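Local coordinates for uncharacterized lipoprotein GfcB (Escherichia coli K12, PDB 2IN5), which is an uncharacterised membrane lipoprotein of the group 4 capsule family, probably linked to export or assembly of capsular polysaccharide, at the interface of chains A and B. Coordinates in Å, arbitrary orientation; residue numbers count along the deposited sequence, not the author numbering. Chains: chain A/B, Hypothetical lipoprotein ymcC.

Contact 1: the interface of chains A and B. Residues chain A 33-35, 51; chain B 6-8, 11.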
# COMPACT_ATOMS: atom_id res chain seq x y z
N PRO A 33 -16.84 -2.05 -9.62
CA PRO A 33 -16.61 -0.64 -9.32
C PRO A 33 -15.15 -0.18 -9.38
O PRO A 33 -14.87 0.99 -9.62
CB PRO A 33 -17.23 -0.48 -7.94
CG PRO A 33 -16.96 -1.80 -7.30
CD PRO A 33 -17.23 -2.80 -8.40
N TYR A 34 -14.23 -1.12 -9.20
CA TYR A 34 -12.80 -0.83 -9.23
C TYR A 34 -12.06 -1.40 -10.43
O TYR A 34 -12.56 -2.29 -11.12
CB TYR A 34 -12.14 -1.33 -7.94
CG TYR A 34 -12.67 -2.67 -7.49
CD1 TYR A 34 -12.31 -3.85 -8.15
CD2 TYR A 34 -13.58 -2.75 -6.44
CE1 TYR A 34 -12.85 -5.07 -7.76
CE2 TYR A 34 -14.11 -3.97 -6.04
CZ TYR A 34 -13.75 -5.12 -6.71
OH TYR A 34 -14.29 -6.32 -6.31
N SER A 35 -10.86 -0.88 -10.66
CA SER A 35 -10.01 -1.28 -11.76
C SER A 35 -9.52 -2.72 -11.64
O SER A 35 -9.25 -3.21 -10.55
CB SER A 35 -8.82 -0.32 -11.87
OG SER A 35 -9.27 1.00 -12.11
N LEU A 51 -7.09 -4.03 -8.57
CA LEU A 51 -6.30 -2.91 -8.05
C LEU A 51 -6.69 -2.70 -6.62
O LEU A 51 -7.79 -2.21 -6.33
CB LEU A 51 -6.53 -1.62 -8.85
CG LEU A 51 -5.90 -0.31 -8.34
CD1 LEU A 51 -4.38 -0.45 -8.20
CD2 LEU A 51 -6.24 0.81 -9.31
N GLN B 6 -9.62 3.44 -10.33
CA GLN B 6 -10.48 3.20 -9.18
C GLN B 6 -9.93 1.98 -8.47
O GLN B 6 -9.93 0.88 -9.01
CB GLN B 6 -11.91 2.94 -9.65
CG GLN B 6 -12.94 2.89 -8.53
CD GLN B 6 -13.16 4.25 -7.89
OE1 GLN B 6 -12.67 5.27 -8.39
NE2 GLN B 6 -13.91 4.28 -6.80
N SER B 7 -9.44 2.18 -7.26
CA SER B 7 -8.89 1.10 -6.47
C SER B 7 -9.96 0.67 -5.50
O SER B 7 -10.91 1.40 -5.25
CB SER B 7 -7.68 1.59 -5.67
OG SER B 7 -8.14 2.40 -4.61
N MSE B 8 -9.77 -0.52 -4.92
CA MSE B 8 -10.71 -1.03 -3.93
C MSE B 8 -10.82 -0.10 -2.73
O MSE B 8 -11.88 0.02 -2.13
CB MSE B 8 -10.27 -2.41 -3.45
CG MSE B 8 -10.35 -3.54 -4.48
SE MSE B 8 -10.09 -5.29 -3.59
CE MSE B 8 -11.93 -5.59 -3.08
N THR B 11 -13.15 2.63 -3.49
CA THR B 11 -14.53 2.15 -3.41
C THR B 11 -14.98 1.95 -1.97
O THR B 11 -16.11 2.28 -1.62
CB THR B 11 -14.72 0.85 -4.22
OG1 THR B 11 -14.36 1.07 -5.59
CG2 THR B 11 -16.17 0.39 -4.15
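A:Ser35 grips the backbone of B:Gln6 with its own backbone N and its hydroxyl, where the N-terminal arm of chain B reaches chain A. A:Ser35 N donates to B:Gln6 O at 2.6 Å, a nearly straight bond (175° at H) that lies in the carbonyl plane. In return B:Gln6 N donates to the side-chain hydroxyl A:Ser35 OG at 3.0 Å. With its chi1 of -60° that hydroxyl sits beside its own backbone N, and both bonds fall on one residue of the arm. One residue past B:Ser7, B:Met8 N at the start of helix 8-16 donates to A:Leu51 O at 3.0 Å. This acceptor belongs to strand 47-55. B:Ser7 CB packs on A:Leu51 CG between the bonded residues.

The side chain of B:Met8, a selenomethionine, crosses A:Tyr34 at a slant. Its CB lies 3.8 Å from A:Leu51 O. Its CG is nearer to A:Leu51 O, at 3.4 Å. CG also comes over the middle of the A:Tyr34 ring face, 3.9 Å from the centroid, in a CH-pi contact. The chain then bends at chi3 (87°). This brings the terminal methyl CE back to the phenol end, 4.0 Å from A:Tyr34 CE2. The opposite ring face is touched near its rim by A:Pro33 CD. B:Thr11 OG1 meets the ring edge in plane. Its methyl CG2 instead packs on A:Pro33 CG at 3.9 Å. The tyrosine ring is therefore contacted on both faces and at one edge, which should limit its turning. The bonds to the backbone of the arm probably set its register, and the apolar contacts seat the start of the helix. The site joins the two copies in the deposited dimer, which may or may not be the biological one.

Contact 2: the interface of chains A and B. Residues chain A 5, 7; chain B 35, 51, 54, 59, 61, 175.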
# COMPACT_ATOMS: atom_id res chain seq x y z
N GLN A 5 -5.08 -10.01 11.94
CA GLN A 5 -6.15 -9.05 11.72
C GLN A 5 -6.79 -9.36 10.38
O GLN A 5 -6.23 -10.12 9.58
CB GLN A 5 -5.59 -7.63 11.70
CG GLN A 5 -4.44 -7.35 12.67
CD GLN A 5 -3.89 -5.93 12.51
OE1 GLN A 5 -4.35 -4.99 13.15
NE2 GLN A 5 -2.91 -5.77 11.63
N SER A 7 -8.12 -7.38 7.09
CA SER A 7 -8.27 -6.10 6.39
C SER A 7 -9.42 -6.18 5.39
O SER A 7 -9.83 -7.27 4.98
CB SER A 7 -6.99 -5.73 5.63
OG SER A 7 -6.79 -6.54 4.49
N SER B 35 -11.30 -6.11 10.75
CA SER B 35 -10.80 -5.36 11.89
C SER B 35 -11.24 -3.91 11.81
O SER B 35 -11.26 -3.32 10.73
CB SER B 35 -9.28 -5.46 11.94
OG SER B 35 -8.85 -6.80 11.80
N LEU B 51 -9.78 -1.09 8.94
CA LEU B 51 -8.51 -1.55 8.40
C LEU B 51 -8.65 -1.80 6.91
O LEU B 51 -9.39 -2.68 6.48
CB LEU B 51 -8.09 -2.84 9.12
CG LEU B 51 -6.82 -3.54 8.62
CD1 LEU B 51 -5.62 -2.61 8.78
CD2 LEU B 51 -6.61 -4.82 9.40
N ILE B 54 -2.87 -4.39 4.60
CA ILE B 54 -1.63 -4.57 5.33
C ILE B 54 -0.53 -4.83 4.34
O ILE B 54 -0.74 -5.53 3.35
CB ILE B 54 -1.73 -5.76 6.30
CG1 ILE B 54 -2.90 -5.56 7.25
CG2 ILE B 54 -0.43 -5.90 7.09
CD1 ILE B 54 -3.19 -6.75 8.13
N SER B 59 -0.06 -1.95 9.28
CA SER B 59 -1.50 -1.88 9.12
C SER B 59 -1.91 -0.47 8.73
O SER B 59 -1.61 0.49 9.43
CB SER B 59 -2.19 -2.30 10.43
OG SER B 59 -1.79 -3.60 10.80
N TRP B 61 -4.94 1.92 8.24
CA TRP B 61 -6.33 2.14 8.53
C TRP B 61 -6.91 3.27 7.68
O TRP B 61 -6.19 4.17 7.26
CB TRP B 61 -6.48 2.45 10.02
CG TRP B 61 -5.84 1.40 10.89
CD1 TRP B 61 -4.51 1.27 11.17
CD2 TRP B 61 -6.50 0.30 11.53
NE1 TRP B 61 -4.30 0.15 11.96
CE2 TRP B 61 -5.50 -0.45 12.19
CE3 TRP B 61 -7.84 -0.11 11.61
CZ2 TRP B 61 -5.80 -1.61 12.93
CZ3 TRP B 61 -8.13 -1.26 12.34
CH2 TRP B 61 -7.12 -1.99 12.99
N GLN B 175 -1.62 -9.31 21.32
CA GLN B 175 -2.07 -8.23 20.46
C GLN B 175 -2.58 -7.04 21.24
O GLN B 175 -3.35 -7.19 22.20
CB GLN B 175 -3.17 -8.74 19.52
CG GLN B 175 -4.08 -7.65 18.98
CD GLN B 175 -4.90 -8.10 17.79
OE1 GLN B 175 -4.45 -8.05 16.65
NE2 GLN B 175 -6.11 -8.57 18.06
O HOH W 1 -4.44 -6.52 3.39
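A:Gln5 reaches from the N-terminal arm of chain A into a pocket of chain B and buries 94 Å² there. With CG beside the backbone N (chi1 -36°) and the chain extended beyond it, the amide reaches B:Ser59 on strand 58-63. A:Gln5 NE2 donates to the hydroxyl B:Ser59 OG at 2.6 Å. The bond is fairly straight (163° at H), and the hydroxyl lies almost in the amide plane. The same nitrogen passes 3.7 Å from the methyl B:Ile54 CD1. A:Gln5 OE1 points to the indole of B:Trp61 and comes 3.7 Å from CZ2. The amide and indole planes are turned 65° apart, so the two groups do not stack.

Nearer the backbone, A:Gln5 CB touches B:Ser35 OG and the methyl B:Leu51 CD2. An alanine here would keep CB but lose the amide, which would probably leave B:Ser59 OG without this donor and open a gap beside B:Ile54 and B:Trp61.

A:Ser7 follows along the arm and packs on B:Leu51, its CB 3.7 Å from B:Leu51 CG. B:Leu51 also faces inward: its CD1 sits over the centre of one face of B:Trp61, supporting the pocket wall. A water links the chains at the other end, 2.6 Å from A:Ser7 OG and 2.9 Å from B:Ile54 N.

Contact 1 and contact 2 lie about 19 Å apart, measured between the centres of their C-alpha atoms. They belong to one two-fold symmetric interface and sample it from opposite sides. In contact 1 the arm of chain B lies on chain A; in contact 2 the arm of chain A lies on chain B. Residues 7, 35 and 51 appear in both with the chain roles exchanged. Contact 1 covers the arm's entry into its helix, and contact 2 adds the earlier residue 5. Each copy thus both gives and receives an arm, a reciprocal exchange that would favour a closed dimer.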